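Local coordinates for protein RIF2 (PDB 4BJ1) that takes part in transcriptional silencing and in the regulation of telomere length, interacting with RIF1 and with the C-terminus of RAP1 at chromosome ends, at residues L168-N173 against S204-L209; Y279-Y284 against L305-P311. All coordinates share one frame. Residues are numbered along the deposited sequence.

Contact 1. Residues L168-N173 against S204-L209; sequences LTEFIN and SLKKKL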
loop_
_atom_site.group_PDB
_atom_site.type_symbol
_atom_site.label_atom_id
_atom_site.label_comp_id
_atom_site.label_asym_id
_atom_site.label_seq_id
_atom_site.Cartn_x
_atom_site.Cartn_y
_atom_site.Cartn_z
ATOM N N LEU A 168 -13.785 -34.934 2.057
ATOM C CA LEU A 168 -14.858 -33.996 1.724
ATOM C C LEU A 168 -16.056 -34.173 2.645
ATOM O O LEU A 168 -16.630 -33.168 3.070
ATOM C CB LEU A 168 -15.280 -34.149 0.241
ATOM C CG LEU A 168 -16.487 -33.333 -0.298
ATOM C CD1 LEU A 168 -16.349 -31.840 -0.013
ATOM C CD2 LEU A 168 -16.661 -33.540 -1.795
ATOM N N THR A 169 -16.442 -35.430 2.947
ATOM C CA THR A 169 -17.577 -35.727 3.824
ATOM C C THR A 169 -17.309 -35.243 5.240
ATOM O O THR A 169 -18.171 -34.591 5.829
ATOM C CB THR A 169 -17.953 -37.203 3.770
ATOM O OG1 THR A 169 -17.861 -37.643 2.415
ATOM C CG2 THR A 169 -19.354 -37.456 4.318
ATOM N N GLU A 170 -16.095 -35.525 5.756
ATOM C CA GLU A 170 -15.590 -35.114 7.066
ATOM C C GLU A 170 -15.740 -33.570 7.232
ATOM O O GLU A 170 -16.110 -33.106 8.317
ATOM C CB GLU A 170 -14.114 -35.545 7.171
ATOM C CG GLU A 170 -13.551 -35.629 8.581
ATOM C CD GLU A 170 -12.175 -36.265 8.710
ATOM O OE1 GLU A 170 -11.745 -36.988 7.780
ATOM O OE2 GLU A 170 -11.508 -36.015 9.741
ATOM N N PHE A 171 -15.490 -32.801 6.134
ATOM C CA PHE A 171 -15.613 -31.347 6.061
ATOM C C PHE A 171 -17.060 -30.905 6.155
ATOM O O PHE A 171 -17.360 -30.034 6.972
ATOM C CB PHE A 171 -14.922 -30.782 4.790
ATOM C CG PHE A 171 -14.998 -29.283 4.554
ATOM C CD1 PHE A 171 -14.864 -28.384 5.610
ATOM C CD2 PHE A 171 -15.143 -28.771 3.273
ATOM C CE1 PHE A 171 -14.920 -27.005 5.387
ATOM C CE2 PHE A 171 -15.204 -27.391 3.053
ATOM C CZ PHE A 171 -15.077 -26.517 4.110
ATOM N N ILE A 172 -17.956 -31.509 5.337
ATOM C CA ILE A 172 -19.396 -31.204 5.332
ATOM C C ILE A 172 -20.046 -31.607 6.683
ATOM O O ILE A 172 -21.075 -31.037 7.073
ATOM C CB ILE A 172 -20.120 -31.788 4.089
ATOM C CG1 ILE A 172 -19.455 -31.321 2.777
ATOM C CG2 ILE A 172 -21.614 -31.435 4.088
ATOM C CD1 ILE A 172 -19.813 -32.203 1.566
ATOM N N ASN A 173 -19.399 -32.543 7.413
ATOM C CA ASN A 173 -19.804 -32.966 8.750
ATOM C C ASN A 173 -19.499 -31.859 9.794
ATOM O O ASN A 173 -20.358 -31.521 10.620
ATOM C CB ASN A 173 -19.143 -34.299 9.110
ATOM C CG ASN A 173 -19.688 -35.511 8.366
ATOM O OD1 ASN A 173 -20.638 -35.438 7.565
ATOM N ND2 ASN A 173 -19.044 -36.646 8.574
ATOM N N SER A 204 -22.244 -31.693 -3.538
ATOM C CA SER A 204 -22.128 -32.321 -2.215
ATOM C C SER A 204 -22.487 -31.324 -1.099
ATOM O O SER A 204 -23.147 -31.694 -0.127
ATOM C CB SER A 204 -20.726 -32.884 -2.007
ATOM O OG SER A 204 -20.744 -33.986 -1.112
ATOM N N LEU A 205 -22.060 -30.055 -1.260
ATOM C CA LEU A 205 -22.318 -28.953 -0.332
ATOM C C LEU A 205 -23.802 -28.587 -0.362
ATOM O O LEU A 205 -24.381 -28.326 0.691
ATOM C CB LEU A 205 -21.445 -27.716 -0.682
ATOM C CG LEU A 205 -20.022 -27.536 -0.041
ATOM C CD1 LEU A 205 -20.080 -27.280 1.438
ATOM C CD2 LEU A 205 -19.068 -28.688 -0.339
ATOM N N LYS A 206 -24.426 -28.608 -1.555
ATOM C CA LYS A 206 -25.849 -28.304 -1.703
ATOM C C LYS A 206 -26.746 -29.401 -1.092
ATOM O O LYS A 206 -27.663 -29.084 -0.326
ATOM C CB LYS A 206 -26.213 -28.047 -3.177
ATOM N N LYS A 207 -26.445 -30.684 -1.402
ATOM C CA LYS A 207 -27.206 -31.860 -0.960
ATOM C C LYS A 207 -27.165 -32.147 0.538
ATOM O O LYS A 207 -28.197 -32.518 1.106
ATOM C CB LYS A 207 -26.774 -33.117 -1.734
ATOM N N LYS A 208 -25.984 -32.007 1.168
ATOM C CA LYS A 208 -25.790 -32.333 2.587
ATOM C C LYS A 208 -25.989 -31.157 3.601
ATOM O O LYS A 208 -26.125 -31.419 4.800
ATOM C CB LYS A 208 -24.402 -32.975 2.787
ATOM C CG LYS A 208 -24.284 -34.448 2.366
ATOM C CD LYS A 208 -22.869 -35.039 2.599
ATOM C CE LYS A 208 -22.482 -35.267 4.054
ATOM N NZ LYS A 208 -23.255 -36.371 4.689
ATOM N N LEU A 209 -25.980 -29.886 3.139
ATOM C CA LEU A 209 -26.120 -28.726 4.035
ATOM C C LEU A 209 -27.403 -27.917 3.856
ATOM O O LEU A 209 -28.063 -27.994 2.805
ATOM C CB LEU A 209 -24.904 -27.782 3.951
ATOM C CG LEU A 209 -23.548 -28.300 4.413
ATOM C CD1 LEU A 209 -22.492 -27.244 4.219
ATOM C CD2 LEU A 209 -23.562 -28.712 5.869
#
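Two neighbouring helices of the AAA+ ASCE domain, a P-loop NTPase-type fold built on a parallel sheet, pack here with strand 184-192 between them in the chain. The axes of the short segments 168-173 and 204-208 come within 10.6 Å and cross at -46°, the N-to-C directions running more parallel than antiparallel. Start at Ser204: its CB lies 4.1 Å from Leu168 CD2, and its OG sits 3.3 Å from Ile172 CD1, a polar atom against a methyl. Next, Leu205 starts out sideways, but its CD2 turns in to meet Leu168 CD1 at 4.2 Å and Ile172 CD1 at 4.1 Å; further along helix 165-180 the same side chain also rests on Leu175. One turn on, Lys208 folds its aliphatic part over the solvent side of the joint. CB touches Ile172 CG2 at 3.4 Å and CE reaches Thr169 CG2 at 3.8 Å, while Thr169 OG1 is hydrogen-bonded back to Pro165 O. Ile172 is the centre of the contact, meeting Ser204, Leu205, Lys208 and Leu209. Leu209, where the backbone leaves helical geometry, closes the row: its CG lies 3.7 Å from Ile172 CG2, and its CD2 lies 3.6 Å from Ile172 O.

Contact 2. Residues Y279-Y284 against L305-P311; sequences YLFNAY and LTIKNYP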
loop_
_atom_site.group_PDB
_atom_site.type_symbol
_atom_site.label_atom_id
_atom_site.label_comp_id
_atom_site.label_asym_id
_atom_site.label_seq_id
_atom_site.Cartn_x
_atom_site.Cartn_y
_atom_site.Cartn_z
ATOM N N TYR A 279 2.664 -9.481 -15.771
ATOM C CA TYR A 279 3.806 -9.156 -16.636
ATOM C C TYR A 279 4.151 -7.654 -16.483
ATOM O O TYR A 279 5.314 -7.324 -16.251
ATOM C CB TYR A 279 3.572 -9.585 -18.106
ATOM C CG TYR A 279 4.844 -9.665 -18.930
ATOM C CD1 TYR A 279 5.397 -8.526 -19.501
ATOM C CD2 TYR A 279 5.485 -10.880 -19.151
ATOM C CE1 TYR A 279 6.598 -8.577 -20.213
ATOM C CE2 TYR A 279 6.664 -10.954 -19.907
ATOM C CZ TYR A 279 7.224 -9.792 -20.427
ATOM O OH TYR A 279 8.419 -9.781 -21.117
ATOM N N LEU A 280 3.138 -6.766 -16.488
ATOM C CA LEU A 280 3.354 -5.329 -16.302
ATOM C C LEU A 280 3.854 -4.976 -14.884
ATOM O O LEU A 280 4.780 -4.167 -14.735
ATOM C CB LEU A 280 2.089 -4.532 -16.655
ATOM C CG LEU A 280 2.165 -3.024 -16.509
ATOM C CD1 LEU A 280 3.128 -2.417 -17.508
ATOM C CD2 LEU A 280 0.799 -2.417 -16.596
ATOM N N PHE A 281 3.240 -5.582 -13.856
ATOM C CA PHE A 281 3.615 -5.382 -12.464
ATOM C C PHE A 281 5.075 -5.790 -12.258
ATOM O O PHE A 281 5.852 -5.001 -11.730
ATOM C CB PHE A 281 2.668 -6.174 -11.543
ATOM C CG PHE A 281 2.925 -5.983 -10.074
ATOM C CD1 PHE A 281 2.473 -4.841 -9.414
ATOM C CD2 PHE A 281 3.648 -6.930 -9.348
ATOM C CE1 PHE A 281 2.736 -4.656 -8.058
ATOM C CE2 PHE A 281 3.912 -6.740 -7.987
ATOM C CZ PHE A 281 3.450 -5.614 -7.355
ATOM N N ASN A 282 5.468 -6.968 -12.732
ATOM C CA ASN A 282 6.842 -7.395 -12.529
ATOM C C ASN A 282 7.851 -6.479 -13.235
ATOM O O ASN A 282 8.842 -6.042 -12.619
ATOM C CB ASN A 282 7.023 -8.863 -12.893
ATOM C CG ASN A 282 6.220 -9.814 -12.028
ATOM O OD1 ASN A 282 5.893 -9.533 -10.872
ATOM N ND2 ASN A 282 5.874 -10.974 -12.569
ATOM N N ALA A 283 7.560 -6.145 -14.506
ATOM C CA ALA A 283 8.415 -5.289 -15.321
ATOM C C ALA A 283 8.554 -3.914 -14.668
ATOM O O ALA A 283 9.672 -3.414 -14.519
ATOM C CB ALA A 283 7.840 -5.163 -16.727
ATOM N N TYR A 284 7.422 -3.350 -14.206
ATOM C CA TYR A 284 7.372 -2.027 -13.608
ATOM C C TYR A 284 7.996 -1.925 -12.225
ATOM O O TYR A 284 8.673 -0.926 -11.969
ATOM C CB TYR A 284 5.952 -1.500 -13.602
ATOM C CG TYR A 284 5.863 -0.131 -14.218
ATOM C CD1 TYR A 284 6.012 0.045 -15.591
ATOM C CD2 TYR A 284 5.656 0.999 -13.427
ATOM C CE1 TYR A 284 5.953 1.308 -16.163
ATOM C CE2 TYR A 284 5.601 2.269 -13.988
ATOM C CZ TYR A 284 5.748 2.418 -15.358
ATOM O OH TYR A 284 5.684 3.658 -15.933
ATOM N N LEU A 305 12.361 0.083 -21.340
ATOM C CA LEU A 305 11.234 -0.861 -21.162
ATOM C C LEU A 305 10.837 -1.541 -22.454
ATOM O O LEU A 305 10.203 -0.923 -23.302
ATOM C CB LEU A 305 10.010 -0.174 -20.525
ATOM C CG LEU A 305 8.835 -1.052 -20.044
ATOM C CD1 LEU A 305 9.270 -2.051 -18.973
ATOM C CD2 LEU A 305 7.749 -0.202 -19.437
ATOM N N THR A 306 11.226 -2.812 -22.611
ATOM C CA THR A 306 10.903 -3.655 -23.764
ATOM C C THR A 306 10.593 -5.045 -23.250
ATOM O O THR A 306 10.914 -5.347 -22.105
ATOM C CB THR A 306 12.041 -3.694 -24.785
ATOM O OG1 THR A 306 13.266 -4.030 -24.145
ATOM C CG2 THR A 306 12.180 -2.408 -25.565
ATOM N N ILE A 307 9.972 -5.904 -24.079
ATOM C CA ILE A 307 9.658 -7.266 -23.631
ATOM C C ILE A 307 10.934 -8.108 -23.609
ATOM O O ILE A 307 11.026 -9.054 -22.830
ATOM C CB ILE A 307 8.469 -7.930 -24.367
ATOM C CG1 ILE A 307 8.784 -8.218 -25.832
ATOM C CG2 ILE A 307 7.201 -7.088 -24.206
ATOM C CD1 ILE A 307 7.913 -9.240 -26.412
ATOM N N LYS A 308 11.946 -7.696 -24.395
ATOM C CA LYS A 308 13.263 -8.323 -24.442
ATOM C C LYS A 308 14.123 -7.937 -23.216
ATOM O O LYS A 308 15.120 -8.610 -22.956
ATOM C CB LYS A 308 13.978 -7.989 -25.764
ATOM N N ASN A 309 13.729 -6.893 -22.443
ATOM C CA ASN A 309 14.496 -6.438 -21.267
ATOM C C ASN A 309 13.837 -6.654 -19.914
ATOM O O ASN A 309 14.559 -6.822 -18.934
ATOM C CB ASN A 309 14.891 -4.944 -21.366
ATOM C CG ASN A 309 15.902 -4.555 -22.425
ATOM O OD1 ASN A 309 16.588 -5.385 -23.053
ATOM N ND2 ASN A 309 16.000 -3.250 -22.652
ATOM N N TYR A 310 12.496 -6.574 -19.837
ATOM C CA TYR A 310 11.758 -6.639 -18.577
ATOM C C TYR A 310 10.524 -7.528 -18.579
ATOM O O TYR A 310 9.728 -7.454 -19.515
ATOM C CB TYR A 310 11.312 -5.222 -18.183
ATOM C CG TYR A 310 12.439 -4.329 -17.725
ATOM C CD1 TYR A 310 12.877 -4.352 -16.405
ATOM C CD2 TYR A 310 13.058 -3.447 -18.605
ATOM C CE1 TYR A 310 13.919 -3.536 -15.977
ATOM C CE2 TYR A 310 14.096 -2.615 -18.184
ATOM C CZ TYR A 310 14.524 -2.664 -16.866
ATOM O OH TYR A 310 15.531 -1.844 -16.429
ATOM N N PRO A 311 10.248 -8.281 -17.493
ATOM C CA PRO A 311 11.063 -8.513 -16.284
ATOM C C PRO A 311 12.310 -9.382 -16.578
ATOM O O PRO A 311 12.513 -9.779 -17.720
ATOM C CB PRO A 311 10.072 -9.247 -15.350
ATOM C CG PRO A 311 8.720 -9.186 -16.015
ATOM C CD PRO A 311 9.020 -9.095 -17.455
#
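Tyr279 is the place to start. Its chi1 is t, and although the CA-to-CB bond points sideways, the ring extends toward the 305-311 loop. Pro311 CD sits over one face of that ring, 3.8 Å from the centroid and 21° off its normal, a CH-pi contact; the closest atoms are Tyr279 CZ and Pro311 CD at 3.5 Å. At the ring's tip, Tyr279 OH lies 3.1 Å from Tyr310 O and 3.2 Å from Ile307 O. Ile307, with chi1 p and chi2 t, brings CG2 to 4.3 Å from Tyr279 CE1, while the end of its side chain leads away.

The peptide before Pro311 is cis. The proline ring fits against the helix, its CG 3.6 Å from both Asn282 CB and Ala283 N. This is the AAA+ lid part of RIF2, a helical region in which the segment after helix 294-304 folds back on helix 276-290. The short Ala283 side chain lets the loop come close: Pro311 CA approaches Ala283 CA to 4.3 Å, and Ala283 CB meets Tyr310 CB at 3.8 Å and Leu305 CD1 at 4.1 Å. Leu305, in the t,p rotamer, sends CD2 to the edge of the Tyr284 ring, 4.0 Å from CE1. The CA-to-CB bond of Tyr284 points away from the loop, yet with chi1 at -128°, between wells, the ring comes back to Leu305; its hydroxyl is hydrogen-bonded to that of Tyr248. Asn282 has its ND2 hydrogen-bonded to Gln11 OE1 of the second subunit.

Overall arrangement
Contact 1 joins two helices of the ASCE part, and contact 2 fastens the end of the modelled chain to the lid part, so between them they sample both halves of the AAA+ architecture. They lie on opposite sides of the chain's centre, their own centres 45 Å apart and their nearest atoms about 30 Å apart, without touching. In sequence they come in series: 168-173 with 204-209 closes before 279-284 with 305-311 opens. Their surroundings in the assembly differ as well, since another copy of the protein reaches segment 279-284 of contact 2, whereas neither segment of contact 1 is touched by a second chain.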